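Local coordinates for protein FimX (Pseudomonas aeruginosa PAO1, PDB 3HV8) that carries an EAL domain, a modified TIM-barrel-like alpha/beta fold, which in this model holds C2E in a pocket, at residues V230-L236 with G249-Q253; V20-Q25 with A73-L79; Q168-F174 with V189-D195. All blocks are in the same frame, centred on the assembly; numbering follows the deposited sequence. Where two conformers were deposited one is given.

Contact 1: residues V230-L236 with G249-Q253. With C2E (9,9'-[(2R,3R,3aS,5S,7aR,9R,10R,10aS,12S,14aR)-3,5,10,12-tetrahydroxy-5,12-dioxidooctahydro-2H,7H-difuro[3,2-d:3',2'-j][1,3,7,9,2,8]tetraoxadiphosphacyclododecine-2,9-diyl]bis(2-amino-1,9-dihydro-6H-purin-6-one)), chain B.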
loop_
_atom_site.group_PDB
_atom_site.type_symbol
_atom_site.label_atom_id
_atom_site.label_comp_id
_atom_site.label_asym_id
_atom_site.label_seq_id
_atom_site.Cartn_x
_atom_site.Cartn_y
_atom_site.Cartn_z
ATOM N N VAL A 230 8.078 6.909 -10.129
ATOM C CA VAL A 230 8.530 7.044 -11.512
ATOM C C VAL A 230 7.960 8.341 -12.083
ATOM O O VAL A 230 6.751 8.480 -12.254
ATOM C CB VAL A 230 8.118 5.831 -12.366
ATOM C CG1 VAL A 230 8.571 6.034 -13.828
ATOM C CG2 VAL A 230 8.718 4.552 -11.801
ATOM N N GLU A 231 8.839 9.301 -12.368
ATOM C CA GLU A 231 8.391 10.586 -12.908
ATOM C C GLU A 231 9.041 10.935 -14.238
ATOM O O GLU A 231 8.830 12.039 -14.744
ATOM C CB GLU A 231 8.656 11.712 -11.911
ATOM C CG GLU A 231 7.991 11.474 -10.543
ATOM C CD GLU A 231 7.959 12.720 -9.683
ATOM O OE1 GLU A 231 8.000 12.587 -8.442
ATOM O OE2 GLU A 231 7.899 13.834 -10.245
ATOM N N SER A 232 9.809 10.008 -14.807
ATOM C CA SER A 232 10.563 10.279 -16.039
ATOM C C SER A 232 10.776 9.015 -16.864
ATOM O O SER A 232 10.794 7.905 -16.323
ATOM C CB SER A 232 11.927 10.908 -15.730
ATOM O OG SER A 232 12.794 10.027 -15.039
ATOM N N ALA A 233 10.960 9.194 -18.169
ATOM C CA ALA A 233 11.253 8.084 -19.072
ATOM C C ALA A 233 12.570 7.392 -18.742
ATOM O O ALA A 233 12.661 6.161 -18.822
ATOM C CB ALA A 233 11.262 8.575 -20.519
ATOM N N SER A 234 13.593 8.163 -18.370
ATOM C CA SER A 234 14.882 7.575 -18.018
ATOM C C SER A 234 14.745 6.649 -16.817
ATOM O O SER A 234 15.378 5.598 -16.748
ATOM C CB SER A 234 15.941 8.654 -17.739
ATOM O OG SER A 234 15.730 9.285 -16.486
ATOM N N VAL A 235 13.929 7.059 -15.850
ATOM C CA VAL A 235 13.735 6.220 -14.682
ATOM C C VAL A 235 12.903 4.982 -15.027
ATOM O O VAL A 235 13.276 3.872 -14.639
ATOM C CB VAL A 235 13.143 7.006 -13.499
ATOM C CG1 VAL A 235 12.719 6.047 -12.405
ATOM C CG2 VAL A 235 14.191 7.982 -12.968
ATOM N N LEU A 236 11.821 5.171 -15.775
ATOM C CA LEU A 236 11.029 4.036 -16.265
ATOM C C LEU A 236 11.929 3.024 -16.971
ATOM O O LEU A 236 11.910 1.832 -16.667
ATOM C CB LEU A 236 9.883 4.495 -17.167
ATOM C CG LEU A 236 8.798 3.453 -17.486
ATOM C CD1 LEU A 236 7.544 4.127 -18.007
ATOM C CD2 LEU A 236 9.273 2.382 -18.458
ATOM N N GLY A 249 3.948 5.690 -10.504
ATOM C CA GLY A 249 4.403 7.066 -10.414
ATOM C C GLY A 249 3.560 8.020 -11.218
ATOM O O GLY A 249 2.720 7.607 -12.019
ATOM N N TYR A 250 3.770 9.309 -10.975
ATOM C CA TYR A 250 3.081 10.346 -11.731
ATOM C C TYR A 250 3.263 10.188 -13.246
ATOM O O TYR A 250 2.368 10.531 -14.017
ATOM C CB TYR A 250 3.562 11.738 -11.292
ATOM C CG TYR A 250 3.162 12.162 -9.897
ATOM C CD1 TYR A 250 3.946 13.057 -9.175
ATOM C CD2 TYR A 250 2.001 11.682 -9.298
ATOM C CE1 TYR A 250 3.585 13.455 -7.893
ATOM C CE2 TYR A 250 1.637 12.077 -8.019
ATOM C CZ TYR A 250 2.428 12.966 -7.324
ATOM O OH TYR A 250 2.066 13.357 -6.050
ATOM N N TYR A 251 4.419 9.683 -13.665
ATOM C CA TYR A 251 4.706 9.495 -15.097
ATOM C C TYR A 251 3.715 8.535 -15.764
ATOM O O TYR A 251 3.354 8.713 -16.929
ATOM C CB TYR A 251 6.139 9.009 -15.321
ATOM C CG TYR A 251 6.633 9.175 -16.748
ATOM C CD1 TYR A 251 6.654 8.100 -17.630
ATOM C CD2 TYR A 251 7.082 10.409 -17.205
ATOM C CE1 TYR A 251 7.108 8.253 -18.937
ATOM C CE2 TYR A 251 7.539 10.573 -18.512
ATOM C CZ TYR A 251 7.550 9.490 -19.368
ATOM O OH TYR A 251 8.007 9.651 -20.664
ATOM N N LEU A 252 3.275 7.524 -15.021
ATOM C CA LEU A 252 2.289 6.572 -15.517
ATOM C C LEU A 252 0.879 7.118 -15.325
ATOM O O LEU A 252 0.113 7.248 -16.283
ATOM C CB LEU A 252 2.453 5.223 -14.809
ATOM C CG LEU A 252 3.858 4.648 -14.994
ATOM C CD1 LEU A 252 4.159 3.564 -13.977
ATOM C CD2 LEU A 252 4.022 4.122 -16.421
ATOM N N GLN A 253 0.540 7.432 -14.077
ATOM C CA GLN A 253 -0.701 8.123 -13.753
ATOM C C GLN A 253 -0.659 8.449 -12.274
ATOM O O GLN A 253 -0.249 7.610 -11.469
ATOM C CB GLN A 253 -1.945 7.289 -14.057
ATOM C CG GLN A 253 -3.223 8.137 -13.977
ATOM C CD GLN A 253 -4.477 7.333 -13.698
ATOM O OE1 GLN A 253 -4.970 7.305 -12.568
ATOM N NE2 GLN A 253 -4.992 6.665 -14.717
HETATM P P1 C2E B . 3.154 6.414 0.846
HETATM O O2P C2E B . 3.960 5.044 0.682
HETATM O O1P C2E B . 4.168 7.485 0.918
HETATM O "O5'" C2E B . 2.266 6.815 -0.414
HETATM C "C5'" C2E B . 2.935 7.440 -1.527
HETATM C "C4'" C2E B . 2.842 8.981 -1.522
HETATM O "O4'" C2E B . 3.482 9.485 -2.719
HETATM C "C3'" C2E B . 1.363 9.305 -1.683
HETATM O "O3'" C2E B . 1.048 10.476 -0.915
HETATM C "C2'" C2E B . 1.180 9.511 -3.205
HETATM O "O2'" C2E B . 0.136 10.409 -3.535
HETATM C "C1'" C2E B . 2.537 10.107 -3.578
HETATM N N9 C2E B . 2.945 9.887 -4.957
HETATM C C8 C2E B . 2.440 8.961 -5.839
HETATM N N7 C2E B . 3.179 8.941 -6.925
HETATM C C5 C2E B . 4.173 9.867 -6.794
HETATM C C6 C2E B . 5.233 10.284 -7.630
HETATM O O6 C2E B . 5.465 9.769 -8.725
HETATM N N1 C2E B . 6.019 11.264 -7.161
HETATM C C2 C2E B . 5.813 11.837 -5.945
HETATM N N2 C2E B . 6.663 12.831 -5.534
HETATM N N3 C2E B . 4.832 11.460 -5.158
HETATM C C4 C2E B . 4.014 10.483 -5.553
HETATM P P11 C2E B . -0.294 10.428 -0.029
HETATM O O21 C2E B . -0.464 11.836 0.652
HETATM O O11 C2E B . -1.445 9.968 -0.832
HETATM O O5A C2E B . -0.011 9.303 1.053
HETATM C C5A C2E B . 1.063 9.491 1.985
HETATM C C4A C2E B . 1.060 8.386 3.038
HETATM O O4A C2E B . -0.178 8.427 3.763
HETATM C C3A C2E B . 1.137 6.966 2.474
HETATM O O3A C2E B . 2.474 6.527 2.268
HETATM C C2A C2E B . 0.564 6.165 3.646
HETATM O O2A C2E B . 1.540 6.048 4.695
HETATM C C1A C2E B . -0.517 7.117 4.171
HETATM N N91 C2E B . -1.795 6.754 3.572
HETATM C C81 C2E B . -2.348 7.198 2.405
HETATM N N71 C2E B . -3.507 6.618 2.249
HETATM C C51 C2E B . -3.783 5.835 3.334
HETATM C C61 C2E B . -4.857 5.020 3.748
HETATM O O61 C2E B . -5.838 4.779 3.033
HETATM N N11 C2E B . -4.711 4.415 4.955
HETATM C C21 C2E B . -3.605 4.575 5.745
HETATM N N21 C2E B . -3.522 3.895 6.926
HETATM N N31 C2E B . -2.589 5.305 5.365
HETATM C C41 C2E B . -2.677 5.940 4.191
#
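Val230-Glu231 and Gly249-Tyr251 form a loop-to-loop contact at the rim of the ligand pocket, where they grip one guanine base of C2E between them. Glu231 meets the Watson-Crick edge with a single carboxylate oxygen. Its OE1 accepts from C2E N1 at 2.7 Å, nearly straight at 162°, while the bond to the same oxygen from C2E N2 is weak. The third atom of that edge is read by backbone: Tyr250 N donates to C2E O6 at 2.9 Å. The Tyr250 ring then lies against the base, with C2E C6 3.4 Å above the ring plane and over its centre. In this EAL domain the two segments follow the neighbouring parallel strands 224-227 and 246-247, so they belong to the loops beyond the C-terminal strand ends, where TIM-like barrels carry their pockets. What locks the loops together is Tyr251 N donating to Val230 O, 3.0 Å, in the carbonyl plane. With CG anti to the backbone N (chi1 -163°), the Tyr251 ring lies against the start of helix 233-242, on the far side of its own backbone from the base. One ring face takes Ser232 C over its centre and Ala233 N toward the rim, and Tyr251 OH reaches Ala233 CB at 3.4 Å. Ser232 N-caps that helix, its OG accepting from Val235 N. Further along, Leu236 CD1 comes within 4.1 Å of Tyr251 CD1.

Contact 2: residues V20-Q25 with A73-L79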
loop_
_atom_site.group_PDB
_atom_site.type_symbol
_atom_site.label_atom_id
_atom_site.label_comp_id
_atom_site.label_asym_id
_atom_site.label_seq_id
_atom_site.Cartn_x
_atom_site.Cartn_y
_atom_site.Cartn_z
ATOM N N VAL A 20 -8.977 19.133 14.445
ATOM C CA VAL A 20 -8.875 18.009 13.546
ATOM C C VAL A 20 -9.565 16.792 14.151
ATOM O O VAL A 20 -10.197 16.034 13.426
ATOM C CB VAL A 20 -7.379 17.683 13.285
ATOM C CG1 VAL A 20 -7.231 16.434 12.443
ATOM C CG2 VAL A 20 -6.698 18.867 12.610
ATOM N N ILE A 21 -9.470 16.606 15.467
ATOM C CA ILE A 21 -10.045 15.422 16.105
ATOM C C ILE A 21 -11.565 15.421 15.981
ATOM O O ILE A 21 -12.166 14.428 15.555
ATOM C CB ILE A 21 -9.595 15.248 17.570
ATOM C CG1 ILE A 21 -8.063 15.181 17.633
ATOM C CG2 ILE A 21 -10.226 14.006 18.190
ATOM C CD1 ILE A 21 -7.457 14.200 16.637
ATOM N N ALA A 22 -12.188 16.543 16.324
ATOM C CA ALA A 22 -13.636 16.658 16.168
ATOM C C ALA A 22 -14.059 16.450 14.719
ATOM O O ALA A 22 -15.053 15.769 14.448
ATOM C CB ALA A 22 -14.114 18.019 16.669
ATOM N N ILE A 23 -13.313 17.030 13.782
ATOM C CA ILE A 23 -13.592 16.840 12.364
ATOM C C ILE A 23 -13.497 15.364 11.949
ATOM O O ILE A 23 -14.354 14.862 11.226
ATOM C CB ILE A 23 -12.687 17.721 11.488
ATOM C CG1 ILE A 23 -13.071 19.202 11.644
ATOM C CG2 ILE A 23 -12.765 17.312 10.029
ATOM C CD1 ILE A 23 -12.159 20.145 10.890
ATOM N N LEU A 24 -12.465 14.665 12.412
ATOM C CA LEU A 24 -12.304 13.246 12.096
ATOM C C LEU A 24 -13.413 12.380 12.675
ATOM O O LEU A 24 -13.919 11.477 11.991
ATOM C CB LEU A 24 -10.946 12.748 12.599
ATOM C CG LEU A 24 -9.730 13.246 11.815
ATOM C CD1 LEU A 24 -8.460 12.916 12.601
ATOM C CD2 LEU A 24 -9.684 12.638 10.410
ATOM N N GLN A 25 -13.775 12.633 13.930
ATOM C CA GLN A 25 -14.852 11.888 14.578
ATOM C C GLN A 25 -16.131 11.992 13.743
ATOM O O GLN A 25 -16.803 10.991 13.480
ATOM C CB GLN A 25 -15.070 12.398 16.009
ATOM C CG GLN A 25 -13.958 11.954 16.969
ATOM C CD GLN A 25 -13.929 12.725 18.285
ATOM O OE1 GLN A 25 -14.268 13.911 18.339
ATOM N NE2 GLN A 25 -13.503 12.054 19.350
ATOM N N ALA A 73 -2.552 12.662 14.135
ATOM C CA ALA A 73 -3.428 13.101 15.202
ATOM C C ALA A 73 -4.504 12.043 15.425
ATOM O O ALA A 73 -4.869 11.738 16.543
ATOM C CB ALA A 73 -4.039 14.449 14.830
ATOM N N ALA A 74 -4.964 11.433 14.339
ATOM C CA ALA A 74 -5.966 10.379 14.447
ATOM C C ALA A 74 -5.475 9.241 15.327
ATOM O O ALA A 74 -6.173 8.785 16.237
ATOM C CB ALA A 74 -6.331 9.858 13.072
ATOM N N LYS A 75 -4.265 8.767 15.059
ATOM C CA LYS A 75 -3.730 7.668 15.855
ATOM C C LYS A 75 -3.616 8.026 17.345
ATOM O O LYS A 75 -4.001 7.244 18.220
ATOM C CB LYS A 75 -2.390 7.184 15.291
ATOM C CG LYS A 75 -1.886 5.968 16.027
ATOM C CD LYS A 75 -0.853 5.198 15.208
ATOM C CE LYS A 75 0.365 6.057 14.901
ATOM N NZ LYS A 75 1.320 5.351 13.979
ATOM N N GLU A 76 -3.121 9.229 17.624
ATOM C CA GLU A 76 -2.947 9.669 19.006
ATOM C C GLU A 76 -4.299 9.781 19.733
ATOM O O GLU A 76 -4.387 9.529 20.943
ATOM C CB GLU A 76 -2.149 10.980 19.040
ATOM C CG GLU A 76 -1.942 11.598 20.433
ATOM C CD GLU A 76 -1.115 10.752 21.401
ATOM O OE1 GLU A 76 -1.012 11.178 22.569
ATOM O OE2 GLU A 76 -0.561 9.688 21.026
ATOM N N ALA A 77 -5.352 10.091 18.977
ATOM C CA ALA A 77 -6.703 10.228 19.526
ATOM C C ALA A 77 -7.499 8.930 19.507
ATOM O O ALA A 77 -8.689 8.933 19.818
ATOM C CB ALA A 77 -7.499 11.309 18.763
ATOM N N GLY A 78 -6.870 7.822 19.113
ATOM C CA GLY A 78 -7.543 6.538 19.151
ATOM C C GLY A 78 -8.513 6.291 18.004
ATOM O O GLY A 78 -9.431 5.483 18.136
ATOM N N LEU A 79 -8.299 6.974 16.885
ATOM C CA LEU A 79 -9.182 6.876 15.719
ATOM C C LEU A 79 -8.568 6.120 14.536
ATOM O O LEU A 79 -9.224 5.969 13.503
ATOM C CB LEU A 79 -9.582 8.276 15.248
ATOM C CG LEU A 79 -10.363 9.121 16.268
ATOM C CD1 LEU A 79 -10.669 10.506 15.685
ATOM C CD2 LEU A 79 -11.642 8.409 16.727
#
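The flat group touched across this seam is the peptide carbonyl of Ala73: Ile21 CD1 lies 3.6 Å from Ala73 O. Gln25 makes its contact not through its amide, whose faces and edges take no part, but through the CG methylene that carries it, which touches Leu79 and crosses that side chain at about a right angle. Everything else is aliphatic. Helix 20-30 packs here against the C-terminal end of helix 71-76, which closes in a Schellman motif. Gly78 leaves the helix with positive phi (78°), and the chain bonds back twice into the last turn, from Leu79 N to Ala74 O and from Gly78 N to Lys75 O. That turn brings Leu79 round beside the first helix.

Two side chains do most of the reaching, one from each segment. Ile21 extends CD1 into the angle between Ala73 and Ala77, 3.9 Å from Ala73 CB and 3.6 Å from Ala77 CB; CG1 beside the backbone N (chi1 -57°) and a further bend at chi2 (-49°) bring the methyl there. Leu79 reaches back with CD1, which settles among Ile21, Leu24 and Gln25, three neighbours on one face of the helix. Alongside, Leu24 CD1 rests on Ala74 CB at 3.8 Å. The alanines at 73, 74 and 77 present only methyls here, consistent with the close approach, the CA atoms of Ile21 and Ala74 being 6.7 Å apart. Beyond the seam Phe70 touches both Val20 and Leu24, and Ile83 of helix 80-96 packs on Ala74, whose side chain stays about 9 Å from C2E. Leu79 CD1 is equally near Leu24 CB and Gln25 CG, 3.8 Å from each.

Contact 3: residues Q168-F174 with V189-D195. With C2E (9,9'-[(2R,3R,3aS,5S,7aR,9R,10R,10aS,12S,14aR)-3,5,10,12-tetrahydroxy-5,12-dioxidooctahydro-2H,7H-difuro[3,2-d:3',2'-j][1,3,7,9,2,8]tetraoxadiphosphacyclododecine-2,9-diyl]bis(2-amino-1,9-dihydro-6H-purin-6-one)), chain B.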
loop_
_atom_site.group_PDB
_atom_site.type_symbol
_atom_site.label_atom_id
_atom_site.label_comp_id
_atom_site.label_asym_id
_atom_site.label_seq_id
_atom_site.Cartn_x
_atom_site.Cartn_y
_atom_site.Cartn_z
ATOM N N GLN A 168 -3.389 -10.949 0.359
ATOM C CA GLN A 168 -1.948 -10.848 0.243
ATOM C C GLN A 168 -1.431 -9.676 1.061
ATOM O O GLN A 168 -2.216 -8.910 1.632
ATOM C CB GLN A 168 -1.576 -10.654 -1.225
ATOM C CG GLN A 168 -1.764 -11.925 -2.058
ATOM C CD GLN A 168 -1.541 -11.670 -3.534
ATOM O OE1 GLN A 168 -2.131 -10.771 -4.105
ATOM N NE2 GLN A 168 -0.702 -12.484 -4.158
ATOM N N ALA A 169 -0.113 -9.550 1.147
ATOM C CA ALA A 169 0.503 -8.457 1.881
ATOM C C ALA A 169 1.766 -7.939 1.211
ATOM O O ALA A 169 2.409 -8.640 0.403
ATOM C CB ALA A 169 0.778 -8.855 3.343
ATOM N N ALA A 170 2.103 -6.700 1.545
ATOM C CA ALA A 170 3.257 -6.016 0.982
ATOM C C ALA A 170 3.934 -5.201 2.055
ATOM O O ALA A 170 3.268 -4.704 2.982
ATOM C CB ALA A 170 2.822 -5.080 -0.136
ATOM N N ILE A 171 5.246 -5.041 1.948
ATOM C CA ILE A 171 5.948 -4.055 2.754
ATOM C C ILE A 171 6.308 -2.889 1.855
ATOM O O ILE A 171 6.895 -3.106 0.794
ATOM C CB ILE A 171 7.247 -4.624 3.362
ATOM C CG1 ILE A 171 6.952 -5.908 4.143
ATOM C CG2 ILE A 171 7.952 -3.552 4.217
ATOM C CD1 ILE A 171 5.918 -5.730 5.221
ATOM N N SER A 172 5.984 -1.669 2.275
ATOM C CA SER A 172 6.317 -0.480 1.507
ATOM C C SER A 172 7.441 0.301 2.173
ATOM O O SER A 172 7.839 0.002 3.307
ATOM C CB SER A 172 5.096 0.410 1.344
ATOM O OG SER A 172 4.617 0.851 2.599
ATOM N N GLN A 173 7.956 1.295 1.465
ATOM C CA GLN A 173 9.104 2.076 1.918
ATOM C C GLN A 173 10.290 1.188 2.272
ATOM O O GLN A 173 11.069 1.489 3.152
ATOM C CB GLN A 173 8.707 3.014 3.066
ATOM C CG GLN A 173 7.690 4.073 2.617
ATOM C CD GLN A 173 7.032 4.828 3.768
ATOM O OE1 GLN A 173 7.394 4.661 4.929
ATOM N NE2 GLN A 173 6.050 5.656 3.442
ATOM N N PHE A 174 10.448 0.099 1.530
ATOM C CA PHE A 174 11.462 -0.901 1.843
ATOM C C PHE A 174 12.865 -0.435 1.477
ATOM O O PHE A 174 13.071 0.244 0.449
ATOM C CB PHE A 174 11.156 -2.194 1.077
ATOM C CG PHE A 174 12.105 -3.328 1.369
ATOM C CD1 PHE A 174 11.834 -4.230 2.386
ATOM C CD2 PHE A 174 13.252 -3.510 0.584
ATOM C CE1 PHE A 174 12.694 -5.284 2.646
ATOM C CE2 PHE A 174 14.127 -4.559 0.848
ATOM C CZ PHE A 174 13.845 -5.446 1.877
ATOM N N VAL A 189 4.645 -12.120 3.051
ATOM C CA VAL A 189 4.409 -11.037 2.108
ATOM C C VAL A 189 4.846 -11.471 0.721
ATOM O O VAL A 189 5.807 -12.232 0.559
ATOM C CB VAL A 189 5.129 -9.734 2.520
ATOM C CG1 VAL A 189 4.619 -9.222 3.867
ATOM C CG2 VAL A 189 6.628 -9.943 2.562
ATOM N N GLN A 190 4.127 -10.994 -0.281
ATOM C CA GLN A 190 4.413 -11.370 -1.656
ATOM C C GLN A 190 5.020 -10.210 -2.437
ATOM O O GLN A 190 5.747 -10.438 -3.409
ATOM C CB GLN A 190 3.147 -11.855 -2.353
ATOM C CG GLN A 190 2.539 -13.126 -1.740
ATOM C CD GLN A 190 1.655 -12.826 -0.559
ATOM O OE1 GLN A 190 1.221 -11.692 -0.366
ATOM N NE2 GLN A 190 1.393 -13.840 0.256
ATOM N N PHE A 191 4.721 -8.979 -2.031
ATOM C CA PHE A 191 5.191 -7.802 -2.764
ATOM C C PHE A 191 6.073 -6.963 -1.862
ATOM O O PHE A 191 5.785 -6.813 -0.660
ATOM C CB PHE A 191 4.026 -6.896 -3.212
ATOM C CG PHE A 191 3.002 -7.561 -4.117
ATOM C CD1 PHE A 191 3.058 -7.410 -5.501
ATOM C CD2 PHE A 191 1.925 -8.250 -3.574
ATOM C CE1 PHE A 191 2.083 -7.998 -6.320
ATOM C CE2 PHE A 191 0.955 -8.827 -4.379
ATOM C CZ PHE A 191 1.025 -8.699 -5.754
ATOM N N ILE A 192 7.104 -6.349 -2.435
ATOM C CA ILE A 192 7.944 -5.420 -1.690
ATOM C C ILE A 192 8.080 -4.145 -2.500
ATOM O O ILE A 192 8.563 -4.170 -3.657
ATOM C CB ILE A 192 9.348 -6.002 -1.413
ATOM C CG1 ILE A 192 9.274 -7.281 -0.561
ATOM C CG2 ILE A 192 10.225 -4.960 -0.747
ATOM C CD1 ILE A 192 8.783 -7.038 0.892
ATOM N N LYS A 193 7.641 -3.034 -1.911
ATOM C CA LYS A 193 7.617 -1.759 -2.601
ATOM C C LYS A 193 8.749 -0.959 -2.010
ATOM O O LYS A 193 8.751 -0.639 -0.818
ATOM C CB LYS A 193 6.275 -1.073 -2.393
ATOM C CG LYS A 193 6.095 0.221 -3.171
ATOM C CD LYS A 193 4.667 0.718 -3.002
ATOM C CE LYS A 193 4.387 1.815 -3.987
ATOM N NZ LYS A 193 3.028 2.382 -3.745
ATOM N N ILE A 194 9.750 -0.659 -2.831
ATOM C CA ILE A 194 10.935 -0.004 -2.309
ATOM C C ILE A 194 10.720 1.495 -2.114
ATOM O O ILE A 194 9.857 2.106 -2.748
ATOM C CB ILE A 194 12.193 -0.283 -3.172
ATOM C CG1 ILE A 194 12.134 0.469 -4.503
ATOM C CG2 ILE A 194 12.388 -1.798 -3.373
ATOM C CD1 ILE A 194 13.466 0.434 -5.257
ATOM N N ASP A 195 11.503 2.078 -1.213
ATOM C CA ASP A 195 11.387 3.492 -0.892
ATOM C C ASP A 195 11.706 4.366 -2.115
ATOM O O ASP A 195 12.622 4.051 -2.885
ATOM C CB ASP A 195 12.342 3.838 0.242
ATOM C CG ASP A 195 12.062 5.200 0.822
ATOM O OD1 ASP A 195 11.066 5.327 1.556
ATOM O OD2 ASP A 195 12.825 6.141 0.524
HETATM P P1 C2E B . 3.154 6.414 0.846
HETATM O O2P C2E B . 3.960 5.044 0.682
HETATM O O1P C2E B . 4.168 7.485 0.918
HETATM O "O5'" C2E B . 2.266 6.815 -0.414
HETATM C "C5'" C2E B . 2.935 7.440 -1.527
HETATM C "C4'" C2E B . 2.842 8.981 -1.522
HETATM O "O4'" C2E B . 3.482 9.485 -2.719
HETATM C "C3'" C2E B . 1.363 9.305 -1.683
HETATM O "O3'" C2E B . 1.048 10.476 -0.915
HETATM C "C2'" C2E B . 1.180 9.511 -3.205
HETATM O "O2'" C2E B . 0.136 10.409 -3.535
HETATM C "C1'" C2E B . 2.537 10.107 -3.578
HETATM N N9 C2E B . 2.945 9.887 -4.957
HETATM C C8 C2E B . 2.440 8.961 -5.839
HETATM N N7 C2E B . 3.179 8.941 -6.925
HETATM C C5 C2E B . 4.173 9.867 -6.794
HETATM C C6 C2E B . 5.233 10.284 -7.630
HETATM O O6 C2E B . 5.465 9.769 -8.725
HETATM N N1 C2E B . 6.019 11.264 -7.161
HETATM C C2 C2E B . 5.813 11.837 -5.945
HETATM N N2 C2E B . 6.663 12.831 -5.534
HETATM N N3 C2E B . 4.832 11.460 -5.158
HETATM C C4 C2E B . 4.014 10.483 -5.553
HETATM P P11 C2E B . -0.294 10.428 -0.029
HETATM O O21 C2E B . -0.464 11.836 0.652
HETATM O O11 C2E B . -1.445 9.968 -0.832
HETATM O O5A C2E B . -0.011 9.303 1.053
HETATM C C5A C2E B . 1.063 9.491 1.985
HETATM C C4A C2E B . 1.060 8.386 3.038
HETATM O O4A C2E B . -0.178 8.427 3.763
HETATM C C3A C2E B . 1.137 6.966 2.474
HETATM O O3A C2E B . 2.474 6.527 2.268
HETATM C C2A C2E B . 0.564 6.165 3.646
HETATM O O2A C2E B . 1.540 6.048 4.695
HETATM C C1A C2E B . -0.517 7.117 4.171
HETATM N N91 C2E B . -1.795 6.754 3.572
HETATM C C81 C2E B . -2.348 7.198 2.405
HETATM N N71 C2E B . -3.507 6.618 2.249
HETATM C C51 C2E B . -3.783 5.835 3.334
HETATM C C61 C2E B . -4.857 5.020 3.748
HETATM O O61 C2E B . -5.838 4.779 3.033
HETATM N N11 C2E B . -4.711 4.415 4.955
HETATM C C21 C2E B . -3.605 4.575 5.745
HETATM N N21 C2E B . -3.522 3.895 6.926
HETATM N N31 C2E B . -2.589 5.305 5.365
HETATM C C41 C2E B . -2.677 5.940 4.191
HETATM O O HOH W 1 7.487 2.573 -1.026
#
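Ile192 is the middle of the apolar core here, touching Ile171 and Phe174 with different branches. Its CD1 lies 3.8 Å from Ile171 CB, the two side chains running side by side. Its CG2 presses over one face of the Phe174 ring as a CH-pi contact, 3.7 Å from the centroid and displaced toward the rim. Phe174 also meets Phe181 edge-to-face, and Ile192 packs on Leu218 of helix 205-220. Ala170 and Phe191 point to the other face of the sheet, with Phe191 edge-to-face against Phe108. These are neighbouring parallel strands of the EAL barrel, joined by alternating bonds such as Lys193 N to Ile171 O (2.8 Å, 174°). A beta bulge follows: Gln173 takes up a left-handed helical conformation, and Phe174 N, not Gln173 N, donates to Lys193 O. A water fills in, accepting from Gln173 N at 2.8 Å and donating to Ile194 O. Past the corner, the extended Gln173 side chain reaches the pocket, where NE2 lies 3.5 Å from C2E O2P. Lys193 NZ makes a salt bridge to Glu52 and a hydrogen bond to Gln248. At the far end Gln190, bent at chi2 (84°), folds OE1 back to accept from Ala169 N at 2.9 Å, in the carbonyl plane, while Gln190 N donates to Ala169 O, which also takes a weak bond from Phe191 N.

From the N terminus, contact 2 comes first: it closes a long loop from helix 20-30 to helix 71-76, enclosing strands 33-42, 49-58 and 64-65. Contact 3 follows with a short closure, pairing neighbouring barrel strands across a connection that has neither helix nor strand. Contact 1 is last, its closure holding most of helix 233-242 and strand 246-247. The three run in series, none nested or crossed. Contacts 1 and 3 share C2E, meeting it at a guanine base and beside a phosphate respectively, with nearest atoms about 8 Å apart. Contact 2 stands off, about 20 Å from contact 1 between nearest atoms, and ties together helices outside the sheet.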